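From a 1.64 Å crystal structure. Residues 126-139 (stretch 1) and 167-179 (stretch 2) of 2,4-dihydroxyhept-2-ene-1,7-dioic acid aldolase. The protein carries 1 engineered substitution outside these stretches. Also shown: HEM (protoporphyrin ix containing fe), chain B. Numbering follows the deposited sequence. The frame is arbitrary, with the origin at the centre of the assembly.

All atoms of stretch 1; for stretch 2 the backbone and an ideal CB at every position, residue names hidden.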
# COMPACT_ATOMS: atom_id res chain seq x y z
N ALA A 126 -16.17 -16.26 5.72
CA ALA A 126 -16.83 -14.97 5.90
C ALA A 126 -15.98 -14.01 6.72
O ALA A 126 -16.06 -12.79 6.54
CB ALA A 126 -18.20 -15.16 6.55
N ASN A 127 -15.15 -14.54 7.63
CA ASN A 127 -14.34 -13.71 8.51
C ASN A 127 -12.86 -14.07 8.46
O ASN A 127 -12.11 -13.66 9.35
CB ASN A 127 -14.85 -13.81 9.95
CG ASN A 127 -16.31 -13.41 10.08
OD1 ASN A 127 -16.75 -12.43 9.49
ND2 ASN A 127 -17.07 -14.18 10.85
N SER A 128 -12.42 -14.83 7.46
CA SER A 128 -11.02 -15.20 7.32
C SER A 128 -10.63 -15.13 5.85
O SER A 128 -11.47 -15.30 4.96
CB SER A 128 -10.73 -16.59 7.88
OG SER A 128 -9.35 -16.75 8.15
N LEU A 129 -9.35 -14.89 5.60
CA LEU A 129 -8.84 -14.80 4.24
C LEU A 129 -7.33 -15.00 4.25
O LEU A 129 -6.62 -14.30 4.98
CB LEU A 129 -9.19 -13.44 3.61
CG LEU A 129 -8.66 -13.21 2.19
CD1 LEU A 129 -9.34 -14.15 1.22
CD2 LEU A 129 -8.88 -11.76 1.78
N THR A 130 -6.85 -15.94 3.45
CA THR A 130 -5.43 -16.20 3.28
C THR A 130 -5.07 -15.95 1.82
O THR A 130 -5.61 -16.61 0.93
CB THR A 130 -5.06 -17.62 3.70
OG1 THR A 130 -5.33 -17.79 5.10
CG2 THR A 130 -3.58 -17.89 3.44
N MET A 131 -4.16 -15.01 1.58
CA MET A 131 -3.76 -14.64 0.24
C MET A 131 -2.24 -14.63 0.12
O MET A 131 -1.53 -14.38 1.10
CB MET A 131 -4.30 -13.25 -0.15
CG MET A 131 -5.81 -13.19 -0.32
SD MET A 131 -6.33 -11.64 -1.06
CE MET A 131 -5.71 -10.46 0.14
N ILE A 132 -1.76 -14.91 -1.09
CA ILE A 132 -0.34 -14.85 -1.40
C ILE A 132 -0.08 -13.57 -2.17
O ILE A 132 -0.66 -13.34 -3.24
CB ILE A 132 0.11 -16.08 -2.21
CG1 ILE A 132 -0.23 -17.37 -1.47
CG2 ILE A 132 1.61 -16.01 -2.48
CD1 ILE A 132 0.45 -17.50 -0.12
N TYR A 133 0.79 -12.72 -1.63
CA TYR A 133 1.20 -11.48 -2.26
C TYR A 133 2.52 -11.71 -2.98
O TYR A 133 3.46 -12.25 -2.39
CB TYR A 133 1.33 -10.36 -1.22
CG TYR A 133 2.12 -9.15 -1.67
CD1 TYR A 133 1.49 -8.10 -2.33
CD2 TYR A 133 3.48 -9.04 -1.42
CE1 TYR A 133 2.20 -6.98 -2.73
CE2 TYR A 133 4.20 -7.93 -1.82
CZ TYR A 133 3.55 -6.91 -2.48
OH TYR A 133 4.26 -5.79 -2.88
N LYS A 134 2.59 -11.30 -4.25
CA LYS A 134 3.80 -11.45 -5.04
C LYS A 134 4.07 -10.14 -5.77
O LYS A 134 3.20 -9.64 -6.50
CB LYS A 134 3.68 -12.61 -6.04
CG LYS A 134 3.91 -13.97 -5.41
CD LYS A 134 4.10 -15.05 -6.47
CE LYS A 134 4.24 -16.42 -5.82
NZ LYS A 134 4.54 -17.49 -6.81
N SER A 135 5.26 -9.59 -5.57
CA SER A 135 5.69 -8.37 -6.26
C SER A 135 7.19 -8.17 -6.08
O SER A 135 7.70 -8.26 -4.96
CB SER A 135 4.93 -7.16 -5.74
OG SER A 135 5.50 -5.96 -6.24
N SER A 136 7.89 -7.88 -7.17
CA SER A 136 9.33 -7.62 -7.08
C SER A 136 9.64 -6.38 -6.24
O SER A 136 10.78 -6.22 -5.80
CB SER A 136 9.92 -7.45 -8.48
OG SER A 136 9.37 -6.31 -9.13
N ARG A 137 8.65 -5.52 -6.00
CA ARG A 137 8.85 -4.29 -5.26
C ARG A 137 8.74 -4.48 -3.75
O ARG A 137 9.10 -3.56 -3.00
CB ARG A 137 7.84 -3.23 -5.73
CG ARG A 137 8.04 -2.84 -7.19
CD ARG A 137 6.89 -2.01 -7.72
NE ARG A 137 5.72 -2.83 -8.04
CZ ARG A 137 5.57 -3.51 -9.18
NH1 ARG A 137 6.52 -3.47 -10.10
NH2 ARG A 137 4.47 -4.23 -9.38
N ALA A 138 8.25 -5.63 -3.29
CA ALA A 138 8.24 -5.99 -1.87
C ALA A 138 7.56 -4.92 -1.02
O ALA A 138 8.06 -4.53 0.04
CB ALA A 138 9.66 -6.26 -1.37
N MET A 139 6.41 -4.45 -1.48
CA MET A 139 5.63 -3.44 -0.77
C MET A 139 4.50 -4.06 0.04
O MET A 139 3.37 -3.56 0.05
CB MET A 139 5.09 -2.40 -1.75
CG MET A 139 6.18 -1.59 -2.43
SD MET A 139 5.56 -0.38 -3.61
CE MET A 139 4.56 0.66 -2.55
N UNK A 167 12.69 -14.23 1.50
CA UNK A 167 13.18 -13.37 2.56
C UNK A 167 13.17 -11.90 2.17
O UNK A 167 13.06 -11.02 3.03
CB UNK A 167 14.60 -13.79 2.96
N UNK A 168 13.29 -11.60 0.87
CA UNK A 168 13.31 -10.21 0.41
C UNK A 168 11.92 -9.59 0.33
O UNK A 168 11.80 -8.46 -0.16
CB UNK A 168 13.98 -10.13 -0.96
N UNK A 169 10.88 -10.28 0.79
CA UNK A 169 9.54 -9.73 0.80
C UNK A 169 8.83 -9.72 -0.53
O UNK A 169 7.78 -9.07 -0.63
CB UNK A 169 9.59 -8.30 1.34
N UNK A 170 9.35 -10.40 -1.54
CA UNK A 170 8.70 -10.44 -2.85
C UNK A 170 7.63 -11.52 -2.95
O UNK A 170 6.91 -11.56 -3.95
CB UNK A 170 9.75 -10.66 -3.94
N UNK A 171 7.52 -12.39 -1.95
CA UNK A 171 6.41 -13.34 -1.85
C UNK A 171 6.03 -13.44 -0.38
O UNK A 171 6.83 -13.91 0.44
CB UNK A 171 6.78 -14.71 -2.42
N UNK A 172 4.83 -12.98 -0.04
CA UNK A 172 4.38 -12.88 1.34
C UNK A 172 2.99 -13.49 1.46
O UNK A 172 2.10 -13.14 0.68
CB UNK A 172 4.38 -11.42 1.81
N UNK A 173 2.82 -14.38 2.43
CA UNK A 173 1.51 -14.96 2.72
C UNK A 173 0.80 -14.08 3.75
O UNK A 173 1.32 -13.87 4.86
CB UNK A 173 1.64 -16.40 3.23
N UNK A 174 -0.37 -13.58 3.39
CA UNK A 174 -1.20 -12.79 4.29
C UNK A 174 -2.25 -13.70 4.93
O UNK A 174 -3.04 -14.32 4.22
CB UNK A 174 -1.86 -11.63 3.55
N UNK A 175 -2.25 -13.77 6.25
CA UNK A 175 -3.25 -14.52 7.00
C UNK A 175 -4.12 -13.50 7.72
O UNK A 175 -3.71 -12.92 8.73
CB UNK A 175 -2.61 -15.50 7.98
N UNK A 176 -5.32 -13.28 7.19
CA UNK A 176 -6.23 -12.25 7.68
C UNK A 176 -7.37 -12.92 8.43
O UNK A 176 -8.05 -13.80 7.89
CB UNK A 176 -6.76 -11.39 6.53
N UNK A 177 -7.59 -12.49 9.68
CA UNK A 177 -8.66 -13.01 10.51
C UNK A 177 -9.38 -11.84 11.16
O UNK A 177 -8.79 -11.12 11.97
CB UNK A 177 -8.12 -13.98 11.56
N UNK A 178 -10.65 -11.65 10.80
CA UNK A 178 -11.44 -10.59 11.41
C UNK A 178 -11.57 -10.85 12.91
O UNK A 178 -11.83 -11.97 13.35
CB UNK A 178 -12.82 -10.49 10.75
N UNK A 179 -11.37 -9.79 13.69
CA UNK A 179 -11.18 -9.93 15.13
C UNK A 179 -12.47 -10.35 15.83
O UNK A 179 -13.58 -10.16 15.33
CB UNK A 179 -10.67 -8.62 15.72
CHA HEM B . -0.06 -0.32 -6.32
CHB HEM B . -4.95 1.88 -7.20
CHC HEM B . -7.13 -1.38 -3.33
CHD HEM B . -2.19 -3.41 -2.27
C1A HEM B . -1.55 0.44 -6.67
C2A HEM B . -1.29 1.58 -7.46
C3A HEM B . -2.49 2.12 -7.68
C4A HEM B . -3.38 1.27 -6.99
CMA HEM B . -2.83 3.37 -8.49
CAA HEM B . 0.06 2.07 -7.99
CBA HEM B . 0.32 1.40 -9.34
CGA HEM B . 1.58 1.93 -10.00
O1A HEM B . 1.84 1.63 -11.20
O2A HEM B . 2.37 2.68 -9.36
C1B HEM B . -5.83 1.07 -6.06
C2B HEM B . -7.25 1.56 -5.73
C3B HEM B . -7.75 0.68 -4.73
C4B HEM B . -6.65 -0.31 -4.50
CMB HEM B . -7.97 2.76 -6.35
CAB HEM B . -9.12 0.70 -4.04
CBB HEM B . -10.23 0.64 -4.75
C1C HEM B . -5.65 -2.08 -2.85
C2C HEM B . -5.79 -2.75 -1.61
C3C HEM B . -4.56 -3.25 -1.36
C4C HEM B . -3.78 -2.86 -2.46
CMC HEM B . -7.04 -2.87 -0.76
CAC HEM B . -4.12 -4.07 -0.15
CBC HEM B . -3.97 -5.37 -0.27
C1D HEM B . -1.36 -2.53 -3.43
C2D HEM B . 0.12 -2.65 -3.17
C3D HEM B . 0.73 -1.86 -4.19
C4D HEM B . -0.42 -1.29 -5.04
CMD HEM B . 0.83 -3.44 -2.07
CAD HEM B . 2.23 -1.64 -4.40
CBD HEM B . 2.69 -2.21 -5.74
CGD HEM B . 3.27 -3.60 -5.52
O1D HEM B . 3.09 -4.18 -4.41
O2D HEM B . 3.92 -4.16 -6.44
NA HEM B . -2.86 0.20 -6.25
NB HEM B . -5.35 -0.13 -5.22
NC HEM B . -4.38 -2.05 -3.44
ND HEM B . -1.84 -1.64 -4.53
FE HEM B . -3.71 -1.31 -5.20

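Strand 128-134 pairs antiparallel with positions 171-177, so ideal CB atoms there alternate between the face of Ser128, Thr130, Ile132 and Lys134 and the face of Leu129, Met131 and Tyr133.

Position 167 has nothing of stretch 1 within 5.5 Å of its ideal CB, and many residues would serve; it is Glu167. Position 168 is equally unconstrained from this side. It is Asp168.

At position 169, phi/psi of 78/12 favours glycine, and an ideal CB would lie 3.4 Å from Ala138 CB, which is tight. Gly169 satisfies both constraints.

Position 170 has its ideal CB 3.3 Å from Ser135 O and 4.4 Å from Ser136 CA, beside the turn from Ser135 to Ala138; a small or beta-branched residue suits. Thr170 places CG2 3.7 Å from Ser136 O, while its backbone O accepts from Ser135 N at 3.0 Å. Asp168 OD1 accepts hydrogen bonds from Thr170 N at 3.1 Å and Thr170 OG1 at 2.7 Å.

Position 171 has its ideal CB 4.2 Å from Lys134 CG, so an acid or a long polar residue is plausible. Glu171 is extended; its OE2 lies 4.2 Å from Lys134 NZ, beyond a salt bridge, and a water joins them, accepting from NZ and donating to OE2.

Position 172 has CB 4.1 Å from Tyr133 CD2, favouring an apolar, perhaps beta-branched residue. Val172 packs there, and its N and O pair with Tyr133 O (2.8 Å) and N (2.7 Å).

Position 173 has its ideal CB 3.7 Å from Ile132 CD1, with Thr130 CG2 farther along; a residue with a long aliphatic portion fits. Lys173 lays CG 3.7 Å from Ile132 CD1 and CE 3.7 Å from Thr130 CG2.

Position 174 points to the Met131 and Tyr133 face, its ideal CB 3.7 Å from Met131 O, where large apolar or aromatic residues suit. Phe174 brings CE1 3.5 Å from Tyr133 CB; its N donates to Met131 O at 2.7 Å.

Position 175 has CB 4.6 Å from Thr130 OG1 and could be polar or aliphatic. Ile175 makes modest contact, CG2 to OG1 of Thr130 at 4.1 Å.

Position 176 has its ideal CB 3.3 Å from Leu129 O, on the face of Leu129, Met131 and Tyr133, inviting an aliphatic residue. Ile176 CD1 is 4.0 Å from Leu129 CD2 and 4.1 Å from Met131 CE.

Position 177 has its ideal CB 4.6 Å from Ser128 OG, suiting a polar residue. Asn177 OD1 approaches Ser128 OG to 3.0 Å.

Position 178 points toward stretch 1, where Asn127 OD1 offers an acceptor to a long donor. Lys178 NZ donates a hydrogen bond to Asn127 OD1 at 2.8 Å.

Position 179 points away and is unconstrained; it is Asn179.

Stretch 2 (167-179) EDGTEVKFIINKN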
# COMPACT_ATOMS: atom_id res chain seq x y z
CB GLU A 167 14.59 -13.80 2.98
CG GLU A 167 15.03 -13.27 4.33
CD GLU A 167 14.11 -13.71 5.46
OE1 GLU A 167 13.66 -14.87 5.44
OE2 GLU A 167 13.84 -12.88 6.36
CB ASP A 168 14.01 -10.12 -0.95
CG ASP A 168 13.36 -10.99 -2.02
OD1 ASP A 168 12.27 -11.55 -1.77
OD2 ASP A 168 13.95 -11.12 -3.11
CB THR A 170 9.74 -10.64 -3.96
OG1 THR A 170 10.48 -11.84 -3.71
CG2 THR A 170 10.69 -9.45 -4.01
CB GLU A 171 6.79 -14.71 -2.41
CG GLU A 171 5.63 -15.70 -2.41
CD GLU A 171 6.03 -17.09 -2.87
OE1 GLU A 171 7.16 -17.24 -3.39
OE2 GLU A 171 5.22 -18.02 -2.70
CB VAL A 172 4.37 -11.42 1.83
CG1 VAL A 172 3.94 -11.34 3.29
CG2 VAL A 172 5.74 -10.77 1.64
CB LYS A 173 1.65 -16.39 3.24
CG LYS A 173 0.33 -17.08 3.51
CD LYS A 173 0.51 -18.33 4.36
CE LYS A 173 -0.24 -19.51 3.78
NZ LYS A 173 -0.08 -20.73 4.62
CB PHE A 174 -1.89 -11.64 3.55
CG PHE A 174 -1.00 -10.45 3.30
CD1 PHE A 174 -0.01 -10.50 2.34
CD2 PHE A 174 -1.17 -9.28 4.02
CE1 PHE A 174 0.80 -9.40 2.10
CE2 PHE A 174 -0.36 -8.18 3.79
CZ PHE A 174 0.63 -8.24 2.83
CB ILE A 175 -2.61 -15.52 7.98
CG1 ILE A 175 -1.55 -16.36 7.26
CG2 ILE A 175 -3.67 -16.41 8.59
CD1 ILE A 175 -0.87 -17.38 8.15
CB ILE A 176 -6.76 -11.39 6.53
CG1 ILE A 176 -5.60 -10.79 5.72
CG2 ILE A 176 -7.66 -10.29 7.06
CD1 ILE A 176 -5.89 -10.65 4.24
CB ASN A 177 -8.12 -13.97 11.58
CG ASN A 177 -8.07 -15.41 11.09
OD1 ASN A 177 -9.07 -16.12 11.11
ND2 ASN A 177 -6.89 -15.84 10.66
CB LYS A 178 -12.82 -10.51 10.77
CG LYS A 178 -13.29 -9.08 10.51
CD LYS A 178 -14.62 -9.06 9.78
CE LYS A 178 -15.74 -9.60 10.66
NZ LYS A 178 -17.03 -9.70 9.92
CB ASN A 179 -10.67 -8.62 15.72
CG ASN A 179 -9.17 -8.47 15.62
OD1 ASN A 179 -8.42 -9.40 15.91
ND2 ASN A 179 -8.72 -7.30 15.19
O HOH W 1 -16.19 -10.10 7.07
O HOH W 2 4.80 -19.51 -4.81
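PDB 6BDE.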